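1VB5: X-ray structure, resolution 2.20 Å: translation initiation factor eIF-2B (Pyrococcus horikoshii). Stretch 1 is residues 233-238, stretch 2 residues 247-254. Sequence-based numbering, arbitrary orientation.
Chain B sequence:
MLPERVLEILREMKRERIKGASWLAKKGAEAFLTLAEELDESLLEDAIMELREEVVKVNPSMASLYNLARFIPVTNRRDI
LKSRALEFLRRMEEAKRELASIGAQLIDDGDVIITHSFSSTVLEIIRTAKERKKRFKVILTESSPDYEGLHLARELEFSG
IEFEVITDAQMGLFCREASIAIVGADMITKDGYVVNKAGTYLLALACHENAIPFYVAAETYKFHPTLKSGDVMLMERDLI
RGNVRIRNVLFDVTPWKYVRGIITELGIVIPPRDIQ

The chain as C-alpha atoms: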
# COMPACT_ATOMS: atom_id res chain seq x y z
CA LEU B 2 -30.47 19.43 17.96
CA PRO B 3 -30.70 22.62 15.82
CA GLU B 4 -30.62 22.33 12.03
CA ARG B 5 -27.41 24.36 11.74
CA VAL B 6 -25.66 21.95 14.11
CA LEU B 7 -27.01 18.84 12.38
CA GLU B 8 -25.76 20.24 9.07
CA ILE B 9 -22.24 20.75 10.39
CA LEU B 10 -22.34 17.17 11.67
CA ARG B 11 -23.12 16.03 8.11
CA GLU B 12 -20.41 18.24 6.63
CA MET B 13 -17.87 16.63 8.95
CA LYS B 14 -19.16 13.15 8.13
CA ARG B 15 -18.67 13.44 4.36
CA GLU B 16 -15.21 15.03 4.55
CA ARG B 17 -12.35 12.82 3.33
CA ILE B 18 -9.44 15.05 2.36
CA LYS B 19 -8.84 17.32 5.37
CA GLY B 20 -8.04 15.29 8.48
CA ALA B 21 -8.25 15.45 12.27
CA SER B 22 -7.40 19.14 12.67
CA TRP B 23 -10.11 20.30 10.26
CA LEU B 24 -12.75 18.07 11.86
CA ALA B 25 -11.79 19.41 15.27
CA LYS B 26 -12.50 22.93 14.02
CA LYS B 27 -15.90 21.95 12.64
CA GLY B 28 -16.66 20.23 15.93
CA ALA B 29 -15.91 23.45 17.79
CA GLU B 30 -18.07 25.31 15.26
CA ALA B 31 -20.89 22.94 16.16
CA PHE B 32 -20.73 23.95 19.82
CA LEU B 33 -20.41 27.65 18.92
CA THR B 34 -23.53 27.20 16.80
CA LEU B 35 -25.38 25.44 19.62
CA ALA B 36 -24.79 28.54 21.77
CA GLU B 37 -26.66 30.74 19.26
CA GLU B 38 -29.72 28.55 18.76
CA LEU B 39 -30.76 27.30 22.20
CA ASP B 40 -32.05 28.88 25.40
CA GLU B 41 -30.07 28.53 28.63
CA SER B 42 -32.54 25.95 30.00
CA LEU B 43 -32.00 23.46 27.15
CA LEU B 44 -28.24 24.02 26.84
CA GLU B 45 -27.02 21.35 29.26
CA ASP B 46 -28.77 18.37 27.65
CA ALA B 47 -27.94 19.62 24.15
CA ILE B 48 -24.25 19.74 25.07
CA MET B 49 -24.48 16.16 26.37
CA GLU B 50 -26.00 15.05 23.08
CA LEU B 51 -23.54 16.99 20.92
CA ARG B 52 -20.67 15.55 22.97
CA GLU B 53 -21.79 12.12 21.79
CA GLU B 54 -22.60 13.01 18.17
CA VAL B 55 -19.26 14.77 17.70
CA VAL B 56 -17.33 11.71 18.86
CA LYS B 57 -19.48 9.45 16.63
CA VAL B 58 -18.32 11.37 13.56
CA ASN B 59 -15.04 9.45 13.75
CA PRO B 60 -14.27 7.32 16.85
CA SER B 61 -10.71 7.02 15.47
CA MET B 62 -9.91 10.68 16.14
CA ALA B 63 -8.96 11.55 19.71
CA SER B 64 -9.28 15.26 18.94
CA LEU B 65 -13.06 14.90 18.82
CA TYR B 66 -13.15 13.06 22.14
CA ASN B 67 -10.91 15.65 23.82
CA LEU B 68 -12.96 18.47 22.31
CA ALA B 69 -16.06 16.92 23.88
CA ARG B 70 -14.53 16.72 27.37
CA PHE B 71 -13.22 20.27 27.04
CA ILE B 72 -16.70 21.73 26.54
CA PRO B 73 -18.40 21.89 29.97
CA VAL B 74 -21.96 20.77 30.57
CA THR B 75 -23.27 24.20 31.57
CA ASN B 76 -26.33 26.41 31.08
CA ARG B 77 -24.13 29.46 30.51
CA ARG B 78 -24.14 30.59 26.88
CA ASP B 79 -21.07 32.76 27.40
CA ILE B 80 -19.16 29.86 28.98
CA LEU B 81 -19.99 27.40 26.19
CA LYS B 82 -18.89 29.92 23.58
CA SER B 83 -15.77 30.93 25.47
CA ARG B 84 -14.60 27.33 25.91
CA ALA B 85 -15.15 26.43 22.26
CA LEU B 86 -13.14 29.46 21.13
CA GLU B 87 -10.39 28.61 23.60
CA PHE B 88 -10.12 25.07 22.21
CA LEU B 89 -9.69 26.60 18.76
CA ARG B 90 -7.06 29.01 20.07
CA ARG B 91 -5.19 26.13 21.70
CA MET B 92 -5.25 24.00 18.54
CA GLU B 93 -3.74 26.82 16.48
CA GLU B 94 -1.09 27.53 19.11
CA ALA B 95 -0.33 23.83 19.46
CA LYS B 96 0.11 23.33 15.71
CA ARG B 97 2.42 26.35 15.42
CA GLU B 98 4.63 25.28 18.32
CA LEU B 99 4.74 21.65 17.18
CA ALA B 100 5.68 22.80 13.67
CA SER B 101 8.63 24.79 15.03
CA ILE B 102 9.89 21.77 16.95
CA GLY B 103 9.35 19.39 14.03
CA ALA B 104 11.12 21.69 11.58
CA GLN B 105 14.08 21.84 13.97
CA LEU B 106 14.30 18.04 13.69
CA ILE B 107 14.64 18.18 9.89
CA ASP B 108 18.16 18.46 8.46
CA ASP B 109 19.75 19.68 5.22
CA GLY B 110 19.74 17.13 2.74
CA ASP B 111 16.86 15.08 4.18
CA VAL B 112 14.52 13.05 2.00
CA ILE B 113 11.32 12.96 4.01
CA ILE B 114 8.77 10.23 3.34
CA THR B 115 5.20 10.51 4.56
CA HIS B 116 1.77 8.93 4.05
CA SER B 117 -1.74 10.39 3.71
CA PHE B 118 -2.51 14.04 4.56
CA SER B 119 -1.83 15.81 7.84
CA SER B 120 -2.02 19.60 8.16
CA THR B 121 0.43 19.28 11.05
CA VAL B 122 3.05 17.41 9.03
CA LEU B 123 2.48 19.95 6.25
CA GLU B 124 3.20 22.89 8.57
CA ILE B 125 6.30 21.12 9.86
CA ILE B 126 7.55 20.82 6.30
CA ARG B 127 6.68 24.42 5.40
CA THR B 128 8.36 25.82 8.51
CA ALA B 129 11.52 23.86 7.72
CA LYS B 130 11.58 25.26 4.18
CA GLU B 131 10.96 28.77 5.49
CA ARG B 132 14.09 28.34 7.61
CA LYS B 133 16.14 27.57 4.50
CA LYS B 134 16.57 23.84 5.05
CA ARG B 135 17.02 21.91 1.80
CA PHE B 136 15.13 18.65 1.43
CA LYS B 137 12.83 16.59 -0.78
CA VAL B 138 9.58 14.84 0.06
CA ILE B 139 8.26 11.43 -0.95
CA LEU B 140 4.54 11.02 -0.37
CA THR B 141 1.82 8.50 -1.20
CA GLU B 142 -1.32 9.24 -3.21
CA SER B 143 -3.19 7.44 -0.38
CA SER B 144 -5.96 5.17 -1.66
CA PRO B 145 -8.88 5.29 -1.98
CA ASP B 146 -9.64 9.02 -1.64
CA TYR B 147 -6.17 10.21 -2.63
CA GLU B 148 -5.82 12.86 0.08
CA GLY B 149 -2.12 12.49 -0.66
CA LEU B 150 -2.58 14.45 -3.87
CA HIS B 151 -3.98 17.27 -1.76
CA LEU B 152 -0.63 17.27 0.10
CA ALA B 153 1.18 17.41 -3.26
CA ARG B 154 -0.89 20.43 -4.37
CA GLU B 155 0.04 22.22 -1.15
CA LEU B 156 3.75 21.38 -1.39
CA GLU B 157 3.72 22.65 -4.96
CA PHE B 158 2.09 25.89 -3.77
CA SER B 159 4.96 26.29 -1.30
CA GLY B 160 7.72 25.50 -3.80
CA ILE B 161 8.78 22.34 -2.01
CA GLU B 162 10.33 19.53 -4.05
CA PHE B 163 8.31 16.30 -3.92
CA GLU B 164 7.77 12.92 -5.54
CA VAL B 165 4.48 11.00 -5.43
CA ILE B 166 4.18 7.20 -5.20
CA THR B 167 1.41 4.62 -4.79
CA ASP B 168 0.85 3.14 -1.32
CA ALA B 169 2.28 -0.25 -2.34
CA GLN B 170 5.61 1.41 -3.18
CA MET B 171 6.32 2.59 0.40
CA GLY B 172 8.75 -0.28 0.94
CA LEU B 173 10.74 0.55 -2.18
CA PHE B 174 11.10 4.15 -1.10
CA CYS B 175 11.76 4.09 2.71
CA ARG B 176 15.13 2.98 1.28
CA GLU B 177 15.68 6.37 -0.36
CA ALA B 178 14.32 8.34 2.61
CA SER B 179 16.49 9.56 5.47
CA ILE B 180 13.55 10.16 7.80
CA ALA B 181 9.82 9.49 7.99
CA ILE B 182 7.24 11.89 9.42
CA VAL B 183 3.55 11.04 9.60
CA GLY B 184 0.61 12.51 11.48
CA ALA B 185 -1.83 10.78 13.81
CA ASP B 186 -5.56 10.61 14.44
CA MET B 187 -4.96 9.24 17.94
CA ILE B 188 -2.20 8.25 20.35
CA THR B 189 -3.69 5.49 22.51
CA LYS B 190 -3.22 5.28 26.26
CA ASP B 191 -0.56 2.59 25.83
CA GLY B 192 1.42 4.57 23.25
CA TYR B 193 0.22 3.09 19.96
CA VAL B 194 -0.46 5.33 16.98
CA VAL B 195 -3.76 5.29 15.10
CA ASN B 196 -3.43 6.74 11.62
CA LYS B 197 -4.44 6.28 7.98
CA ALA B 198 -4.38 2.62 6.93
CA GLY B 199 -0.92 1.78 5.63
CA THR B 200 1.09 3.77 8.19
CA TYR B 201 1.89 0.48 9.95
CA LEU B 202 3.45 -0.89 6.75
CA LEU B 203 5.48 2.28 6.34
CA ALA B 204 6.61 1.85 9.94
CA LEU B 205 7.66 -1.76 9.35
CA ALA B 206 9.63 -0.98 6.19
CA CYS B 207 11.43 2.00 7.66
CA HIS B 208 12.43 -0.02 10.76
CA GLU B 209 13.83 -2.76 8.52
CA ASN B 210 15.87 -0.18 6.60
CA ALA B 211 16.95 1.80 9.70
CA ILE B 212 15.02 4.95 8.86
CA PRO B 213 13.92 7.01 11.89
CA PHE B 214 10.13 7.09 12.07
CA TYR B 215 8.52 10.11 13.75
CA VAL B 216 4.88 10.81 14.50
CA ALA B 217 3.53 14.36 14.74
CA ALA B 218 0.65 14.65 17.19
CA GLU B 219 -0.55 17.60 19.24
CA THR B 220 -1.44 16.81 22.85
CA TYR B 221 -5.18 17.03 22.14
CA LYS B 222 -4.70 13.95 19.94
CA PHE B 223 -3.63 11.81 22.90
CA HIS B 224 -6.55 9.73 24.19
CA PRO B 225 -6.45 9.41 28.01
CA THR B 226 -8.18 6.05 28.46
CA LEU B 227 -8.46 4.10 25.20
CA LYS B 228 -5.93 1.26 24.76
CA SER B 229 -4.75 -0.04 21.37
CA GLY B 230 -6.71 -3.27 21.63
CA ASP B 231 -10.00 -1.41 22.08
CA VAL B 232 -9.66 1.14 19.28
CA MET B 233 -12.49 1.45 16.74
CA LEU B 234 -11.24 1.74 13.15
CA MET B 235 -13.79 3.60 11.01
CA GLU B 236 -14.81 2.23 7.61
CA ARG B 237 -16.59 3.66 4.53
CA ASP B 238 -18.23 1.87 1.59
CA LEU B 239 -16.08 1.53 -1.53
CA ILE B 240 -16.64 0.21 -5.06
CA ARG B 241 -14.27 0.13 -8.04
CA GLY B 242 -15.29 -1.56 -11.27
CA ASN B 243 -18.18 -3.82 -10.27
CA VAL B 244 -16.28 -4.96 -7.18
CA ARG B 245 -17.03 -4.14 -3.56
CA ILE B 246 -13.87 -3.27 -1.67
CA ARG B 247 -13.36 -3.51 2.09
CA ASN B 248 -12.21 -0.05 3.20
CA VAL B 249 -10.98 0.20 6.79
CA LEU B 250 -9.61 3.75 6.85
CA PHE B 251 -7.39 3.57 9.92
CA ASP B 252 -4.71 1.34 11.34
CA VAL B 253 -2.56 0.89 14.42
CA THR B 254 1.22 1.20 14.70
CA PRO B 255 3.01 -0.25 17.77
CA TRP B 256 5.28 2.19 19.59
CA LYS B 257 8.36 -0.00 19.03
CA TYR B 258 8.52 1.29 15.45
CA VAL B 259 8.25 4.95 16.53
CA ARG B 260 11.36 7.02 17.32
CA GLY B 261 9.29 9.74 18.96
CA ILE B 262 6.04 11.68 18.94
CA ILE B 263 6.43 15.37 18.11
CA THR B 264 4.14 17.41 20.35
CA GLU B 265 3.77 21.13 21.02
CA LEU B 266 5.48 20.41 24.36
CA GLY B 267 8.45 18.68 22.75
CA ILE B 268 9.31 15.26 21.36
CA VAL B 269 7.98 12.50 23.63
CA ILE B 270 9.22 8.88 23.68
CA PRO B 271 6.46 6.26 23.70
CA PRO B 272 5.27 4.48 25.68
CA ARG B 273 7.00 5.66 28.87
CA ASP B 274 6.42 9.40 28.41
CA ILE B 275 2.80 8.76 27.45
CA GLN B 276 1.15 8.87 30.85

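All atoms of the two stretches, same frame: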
# COMPACT_ATOMS: atom_id res chain seq x y z
N MET B 233 -11.51 1.67 17.79
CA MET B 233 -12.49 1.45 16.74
C MET B 233 -11.93 2.06 15.46
O MET B 233 -11.65 3.26 15.42
CB MET B 233 -13.82 2.15 17.07
CG MET B 233 -14.64 1.52 18.19
SD MET B 233 -16.07 2.56 18.63
CE MET B 233 -17.24 2.16 17.30
N LEU B 234 -11.76 1.25 14.42
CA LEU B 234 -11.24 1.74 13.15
C LEU B 234 -12.40 1.95 12.18
O LEU B 234 -13.03 0.99 11.72
CB LEU B 234 -10.24 0.74 12.57
CG LEU B 234 -9.06 0.39 13.48
CD1 LEU B 234 -8.20 -0.69 12.83
CD2 LEU B 234 -8.24 1.64 13.77
N MET B 235 -12.69 3.22 11.89
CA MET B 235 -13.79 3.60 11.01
C MET B 235 -13.65 3.07 9.58
O MET B 235 -12.54 2.95 9.05
CB MET B 235 -13.94 5.13 10.99
CG MET B 235 -15.19 5.63 10.28
SD MET B 235 -15.45 7.42 10.47
CE MET B 235 -14.63 8.07 9.00
N GLU B 236 -14.78 2.76 8.96
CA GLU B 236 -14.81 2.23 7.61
C GLU B 236 -15.89 2.92 6.76
O GLU B 236 -16.93 3.33 7.28
CB GLU B 236 -15.09 0.72 7.67
CG GLU B 236 -14.83 -0.02 6.38
CD GLU B 236 -15.23 -1.49 6.44
OE1 GLU B 236 -15.08 -2.11 7.51
OE2 GLU B 236 -15.68 -2.02 5.40
N ARG B 237 -15.64 3.05 5.46
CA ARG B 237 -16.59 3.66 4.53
C ARG B 237 -16.80 2.67 3.38
O ARG B 237 -15.92 1.86 3.09
CB ARG B 237 -16.06 4.95 3.90
CG ARG B 237 -15.78 6.12 4.83
CD ARG B 237 -15.30 7.30 3.97
NE ARG B 237 -14.27 8.11 4.61
CZ ARG B 237 -14.50 9.04 5.53
NH1 ARG B 237 -15.74 9.30 5.92
NH2 ARG B 237 -13.48 9.71 6.06
N ASP B 238 -17.95 2.75 2.72
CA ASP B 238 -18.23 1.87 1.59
C ASP B 238 -17.36 2.27 0.40
O ASP B 238 -17.10 3.45 0.18
CB ASP B 238 -19.71 1.97 1.21
CG ASP B 238 -20.61 1.18 2.13
OD1 ASP B 238 -20.29 1.10 3.34
OD2 ASP B 238 -21.63 0.64 1.66
N ARG B 247 -13.40 -3.77 0.65
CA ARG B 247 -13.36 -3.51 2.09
C ARG B 247 -12.51 -2.24 2.22
O ARG B 247 -11.48 -2.11 1.55
CB ARG B 247 -12.70 -4.68 2.82
CG ARG B 247 -12.75 -4.60 4.33
CD ARG B 247 -14.17 -4.72 4.87
NE ARG B 247 -14.21 -4.54 6.32
CZ ARG B 247 -13.88 -5.47 7.20
NH1 ARG B 247 -13.50 -6.68 6.79
NH2 ARG B 247 -13.92 -5.21 8.50
N ASN B 248 -12.95 -1.30 3.06
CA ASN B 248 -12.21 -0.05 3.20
C ASN B 248 -12.09 0.46 4.63
O ASN B 248 -12.77 1.40 5.03
CB ASN B 248 -12.88 1.02 2.31
CG ASN B 248 -12.21 2.38 2.39
OD1 ASN B 248 -10.99 2.50 2.44
ND2 ASN B 248 -13.03 3.43 2.39
N VAL B 249 -11.23 -0.20 5.41
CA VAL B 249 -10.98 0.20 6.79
C VAL B 249 -9.99 1.35 6.65
O VAL B 249 -8.85 1.15 6.21
CB VAL B 249 -10.34 -0.96 7.61
CG1 VAL B 249 -10.08 -0.51 9.05
CG2 VAL B 249 -11.27 -2.17 7.60
N LEU B 250 -10.43 2.55 7.00
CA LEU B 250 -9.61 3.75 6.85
C LEU B 250 -8.44 3.96 7.80
O LEU B 250 -7.50 4.68 7.46
CB LEU B 250 -10.52 4.98 6.88
CG LEU B 250 -11.52 5.09 5.73
CD1 LEU B 250 -12.66 5.99 6.13
CD2 LEU B 250 -10.81 5.62 4.48
N PHE B 251 -8.49 3.36 8.98
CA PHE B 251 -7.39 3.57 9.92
C PHE B 251 -6.75 2.30 10.44
O PHE B 251 -7.36 1.24 10.50
CB PHE B 251 -7.87 4.44 11.09
CG PHE B 251 -8.56 5.70 10.66
CD1 PHE B 251 -9.93 5.71 10.45
CD2 PHE B 251 -7.84 6.86 10.43
CE1 PHE B 251 -10.58 6.87 10.02
CE2 PHE B 251 -8.47 8.02 10.00
CZ PHE B 251 -9.84 8.03 9.79
N ASP B 252 -5.48 2.44 10.82
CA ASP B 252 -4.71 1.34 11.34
C ASP B 252 -4.03 1.69 12.64
O ASP B 252 -4.15 2.81 13.13
CB ASP B 252 -3.64 0.94 10.33
CG ASP B 252 -2.44 1.90 10.31
OD1 ASP B 252 -2.60 3.10 10.04
OD2 ASP B 252 -1.30 1.44 10.55
N VAL B 253 -3.28 0.73 13.16
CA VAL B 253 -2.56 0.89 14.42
C VAL B 253 -1.08 0.53 14.29
O VAL B 253 -0.73 -0.55 13.82
CB VAL B 253 -3.19 0.01 15.51
CG1 VAL B 253 -2.50 0.26 16.84
CG2 VAL B 253 -4.68 0.29 15.61
N THR B 254 -0.22 1.44 14.73
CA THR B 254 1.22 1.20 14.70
C THR B 254 1.78 1.09 16.12
O THR B 254 1.63 2.01 16.93
CB THR B 254 1.98 2.33 13.97
OG1 THR B 254 1.55 2.41 12.61
CG2 THR B 254 3.48 2.06 14.00

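The two stretches run roughly antiparallel, their end-to-end directions 153° apart, yet their backbones join in a single beta bridge, Glu236 with Val249 (CA to CA 4.4 Å), rather than a continuous ladder. Two backbone hydrogen bonds flank this pair. Leu250 N donates to Met235 O at 3.0 Å with good geometry; Arg237 N reaches Asn248 O at 3.3 Å, a weak bond whose acceptor is less surely placed because it sits too close to a neighbour in the model. Asn248 adds a side-chain link: its amide ND2 donates weakly to Arg237 O at 3.4 Å, so its main chain and side chain both engage the main chain of Arg237. Toward Phe251 the chains separate, with the CA atoms of Leu234 and Phe251 5.3 Å apart, and side-chain contacts of Leu234 and Met235 take over. These are van der Waals contacts between largely hydrocarbon groups, which keep apolar surface from water. Leu234 points its CA-to-CB bond toward stretch 2: its CB lies 3.7 Å from Val249 CG1, and its CD2 lies 3.9 Å from Phe251 CB and 4.2 Å from Val253 CG2. Met235 CB approaches the edge of the Phe251 ring, 3.9 Å from CE1, while Met235 CE touches Leu250 CD1 at 4.1 Å. Leu250 CD1 also packs obliquely against the Arg237 guanidinium, 3.1 Å from Arg237 NE. Charge pairs beside the bridge. The extended side chain of Glu236 (chi1 and chi2 both t) carries its carboxylate to Arg247, whose CA-to-CB bond points away but whose guanidinium returns to meet it. Arg247 NE donates to Glu236 OE1 at 2.8 Å and 173°, a nearly linear hydrogen bond within a salt bridge, the acceptor lying near the guanidinium plane; Arg247 NH2 contributes a weak bond to Glu236 OE1 at 3.5 Å.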